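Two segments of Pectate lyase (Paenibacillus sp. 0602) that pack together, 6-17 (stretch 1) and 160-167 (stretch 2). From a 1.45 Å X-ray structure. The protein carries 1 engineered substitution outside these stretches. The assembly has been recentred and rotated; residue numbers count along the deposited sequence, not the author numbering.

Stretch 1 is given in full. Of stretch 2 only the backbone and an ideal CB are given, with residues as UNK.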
# COMPACT_ATOMS: atom_id res chain seq x y z
N ASP A 6 22.97 -8.30 -4.69
CA ASP A 6 23.06 -8.10 -3.25
C ASP A 6 22.36 -6.80 -2.85
O ASP A 6 21.96 -6.60 -1.73
CB ASP A 6 24.52 -8.04 -2.78
CG ASP A 6 25.24 -9.30 -3.01
OD1 ASP A 6 24.58 -10.28 -3.16
OD2 ASP A 6 26.43 -9.23 -3.05
N TYR A 7 22.25 -5.92 -3.83
CA TYR A 7 21.65 -4.61 -3.63
C TYR A 7 20.16 -4.49 -3.97
O TYR A 7 19.59 -3.41 -3.84
CB TYR A 7 22.44 -3.54 -4.41
CG TYR A 7 23.87 -3.50 -4.00
CD1 TYR A 7 24.22 -3.51 -2.68
CD2 TYR A 7 24.88 -3.48 -4.93
CE1 TYR A 7 25.54 -3.49 -2.30
CE2 TYR A 7 26.19 -3.42 -4.57
CZ TYR A 7 26.53 -3.43 -3.26
OH TYR A 7 27.82 -3.37 -2.86
N ASN A 8 19.55 -5.60 -4.32
CA ASN A 8 18.12 -5.60 -4.62
C ASN A 8 17.28 -5.08 -3.46
O ASN A 8 17.59 -5.33 -2.29
CB ASN A 8 17.60 -7.01 -4.93
CG ASN A 8 18.02 -7.51 -6.28
OD1 ASN A 8 18.73 -6.83 -7.03
ND2 ASN A 8 17.67 -8.75 -6.56
N LEU A 9 16.19 -4.42 -3.81
CA LEU A 9 15.13 -4.13 -2.84
C LEU A 9 14.53 -5.44 -2.34
O LEU A 9 14.15 -6.30 -3.14
CB LEU A 9 14.05 -3.27 -3.52
CG LEU A 9 12.73 -3.12 -2.76
CD1 LEU A 9 12.92 -2.41 -1.41
CD2 LEU A 9 11.79 -2.31 -3.63
N THR A 10 14.48 -5.60 -1.02
CA THR A 10 13.81 -6.74 -0.39
C THR A 10 12.91 -6.25 0.74
O THR A 10 12.91 -5.06 1.09
CB THR A 10 14.81 -7.72 0.21
OG1 THR A 10 15.44 -7.08 1.33
CG2 THR A 10 15.90 -8.10 -0.78
N GLY A 11 12.14 -7.16 1.30
CA GLY A 11 11.47 -6.90 2.58
C GLY A 11 10.13 -6.23 2.41
O GLY A 11 9.51 -6.32 1.33
N PHE A 12 9.65 -5.53 3.44
CA PHE A 12 8.28 -5.04 3.40
C PHE A 12 8.04 -3.97 2.35
O PHE A 12 6.90 -3.78 1.92
CB PHE A 12 7.84 -4.53 4.77
CG PHE A 12 7.60 -5.63 5.80
CD1 PHE A 12 6.52 -6.50 5.68
CD2 PHE A 12 8.45 -5.79 6.89
CE1 PHE A 12 6.30 -7.51 6.62
CE2 PHE A 12 8.22 -6.79 7.85
CZ PHE A 12 7.14 -7.64 7.73
N SER A 13 9.10 -3.28 1.91
CA SER A 13 8.95 -2.33 0.82
C SER A 13 8.94 -2.97 -0.55
O SER A 13 8.97 -2.25 -1.55
CB SER A 13 10.01 -1.23 0.88
OG SER A 13 9.78 -0.25 -0.15
N GLN A 14 8.88 -4.29 -0.63
CA GLN A 14 8.76 -4.93 -1.94
C GLN A 14 7.59 -4.32 -2.72
O GLN A 14 6.54 -3.99 -2.15
CB GLN A 14 8.50 -6.44 -1.78
CG GLN A 14 7.19 -6.79 -1.06
CD GLN A 14 7.02 -8.29 -0.90
OE1 GLN A 14 7.69 -9.08 -1.58
NE2 GLN A 14 6.13 -8.68 -0.00
N GLY A 15 7.77 -4.15 -4.03
CA GLY A 15 6.71 -3.60 -4.86
C GLY A 15 6.80 -2.09 -5.08
O GLY A 15 6.08 -1.52 -5.91
N ASN A 16 7.66 -1.44 -4.30
CA ASN A 16 7.96 -0.02 -4.44
C ASN A 16 8.92 0.23 -5.59
O ASN A 16 10.01 -0.28 -5.58
CB ASN A 16 8.59 0.41 -3.11
CG ASN A 16 8.92 1.87 -3.03
OD1 ASN A 16 8.72 2.65 -3.98
ND2 ASN A 16 9.48 2.28 -1.87
N THR A 17 8.51 1.01 -6.59
CA THR A 17 9.42 1.33 -7.69
C THR A 17 9.78 2.80 -7.70
O THR A 17 10.47 3.27 -8.61
CB THR A 17 8.85 0.93 -9.06
OG1 THR A 17 7.59 1.59 -9.25
CG2 THR A 17 8.69 -0.57 -9.16
N UNK A 160 3.02 4.40 2.87
CA UNK A 160 3.02 3.01 2.44
C UNK A 160 4.06 2.80 1.37
O UNK A 160 3.94 3.41 0.30
CB UNK A 160 1.64 2.59 1.93
N UNK A 161 5.06 1.95 1.64
CA UNK A 161 6.10 1.67 0.67
C UNK A 161 7.18 2.73 0.67
O UNK A 161 7.09 3.73 -0.03
CB UNK A 161 5.49 1.55 -0.73
N UNK A 162 8.19 2.53 1.51
CA UNK A 162 9.31 3.44 1.64
C UNK A 162 10.57 2.60 1.68
O UNK A 162 10.69 1.73 2.55
CB UNK A 162 9.18 4.32 2.88
N UNK A 163 11.51 2.89 0.79
CA UNK A 163 12.81 2.26 0.78
C UNK A 163 13.86 3.33 1.03
O UNK A 163 14.02 4.25 0.22
CB UNK A 163 13.06 1.53 -0.54
N UNK A 164 14.58 3.21 2.14
CA UNK A 164 15.72 4.05 2.45
C UNK A 164 16.95 3.17 2.33
O UNK A 164 17.04 2.14 3.02
CB UNK A 164 15.61 4.68 3.84
N UNK A 165 17.90 3.52 1.45
CA UNK A 165 18.95 2.57 1.12
C UNK A 165 20.26 3.27 0.77
O UNK A 165 20.25 4.32 0.14
CB UNK A 165 18.51 1.68 -0.04
N UNK A 166 21.38 2.71 1.23
CA UNK A 166 22.68 3.35 1.00
C UNK A 166 22.72 4.80 1.49
O UNK A 166 23.29 5.69 0.86
CB UNK A 166 23.02 3.31 -0.49
N UNK A 167 22.14 5.01 2.65
CA UNK A 167 22.23 6.31 3.30
C UNK A 167 23.10 6.23 4.54
O UNK A 167 23.38 5.13 5.05
CB UNK A 167 20.84 6.83 3.66

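Position 160 opens the strand with its CB out of reach of stretch 1, so the contact sets no rule there; the deposited residue is Ser160.

Position 161 lies where the two backbones come closest, its CA 4.9 Å from the CA of Ser13. Phi is 82°, a value that by itself favours glycine, although an ideal CB would still stand 4.1 Å from Asn16 CB, so space is not the argument. The deposited Gly161 fits the backbone. Its O lies 3.3 Å from Asn16 ND2, but the angle is too poor for a hydrogen bond; that amide donates instead to Ser13 OG, 3.1 Å away, within its own segment.

At position 162 the CB points away, and any strand-compatible side chain would suit as far as stretch 1 is concerned. Val162, a beta-branched residue, touches the other segment through its backbone: its O is 3.5 Å from Ser13 CB.

Position 163 points toward stretch 1. Its ideal CB sits 3.8 Å from Ser13 OG, 3.9 Å from Asn16 ND2 and 4.0 Å from Leu9 CD1, and beyond it the backbone of residues 7 and 8 runs past. A long aliphatic or a flat aromatic side chain could use the Leu9 methyl. The residue is Trp163, and it has the largest covered area of the contact. Leu9 CD1 stands over one face, 3.4 Å from the centroid of the five-membered ring and just 8° off its normal, a CH-pi contact. Tyr7 O meets the ring edge, 3.8 Å from Trp163 CZ2.

Position 164 turns its CB out of reach; it holds Ile164.

Position 165 points toward stretch 1 again, but nothing lies within 5.5 Å of its ideal CB. The gap could take a longer side chain, or a polar one working through water toward the carbonyl O of Tyr7. Asp165 takes the second course: water 1 donates to both Tyr7 O and Asp165 OD2, at 2.8 Å each.

Position 166 has left the strand with phi/psi of 54/42, a left-handed conformation that glycine, asparagine or aspartate adopts readily. Its CB points toward stretch 1, and with nothing within 5.5 Å of it there is room for an aromatic that reaches the Tyr7 ring. His166 does so in an offset edge-to-face pair, its edge toward the Tyr7 face, centroids 5.1 Å apart and planes at 72°. His166 ND1 donates to Asp165 OD1 at 2.7 Å, while His166 NE2 lies 2.7 Å from the O of water 2, which also bonds weakly to Tyr7 OH.

Position 167, Cys167, is out of reach.

Stretch 2, residues 160-167: SGVWIDHC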
# COMPACT_ATOMS: atom_id res chain seq x y z
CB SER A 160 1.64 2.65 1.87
OG SER A 160 1.57 1.29 1.45
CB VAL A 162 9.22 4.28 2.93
CG1 VAL A 162 10.42 5.23 3.01
CG2 VAL A 162 7.89 5.09 2.98
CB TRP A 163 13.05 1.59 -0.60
CG TRP A 163 14.27 0.73 -0.66
CD1 TRP A 163 14.87 0.10 0.40
CD2 TRP A 163 15.04 0.38 -1.84
NE1 TRP A 163 15.96 -0.64 -0.05
CE2 TRP A 163 16.10 -0.46 -1.40
CE3 TRP A 163 14.97 0.73 -3.20
CZ2 TRP A 163 17.05 -1.00 -2.29
CZ3 TRP A 163 15.90 0.19 -4.07
CH2 TRP A 163 16.92 -0.66 -3.63
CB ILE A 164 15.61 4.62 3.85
CG1 ILE A 164 14.42 5.60 3.90
CG2 ILE A 164 16.91 5.38 4.23
CD1 ILE A 164 13.87 5.85 5.31
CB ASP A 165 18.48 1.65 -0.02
CG ASP A 165 19.60 0.84 -0.61
OD1 ASP A 165 20.27 1.36 -1.54
OD2 ASP A 165 19.87 -0.30 -0.15
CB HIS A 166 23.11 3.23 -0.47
CG HIS A 166 23.67 1.89 -0.83
ND1 HIS A 166 22.91 0.88 -1.38
CD2 HIS A 166 24.93 1.40 -0.69
CE1 HIS A 166 23.68 -0.18 -1.59
NE2 HIS A 166 24.90 0.10 -1.15
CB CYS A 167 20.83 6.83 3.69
SG CYS A 167 19.81 7.29 2.26
O HOH W 1 20.91 -1.37 -2.50
O HOH W 2 27.43 -0.96 -1.04
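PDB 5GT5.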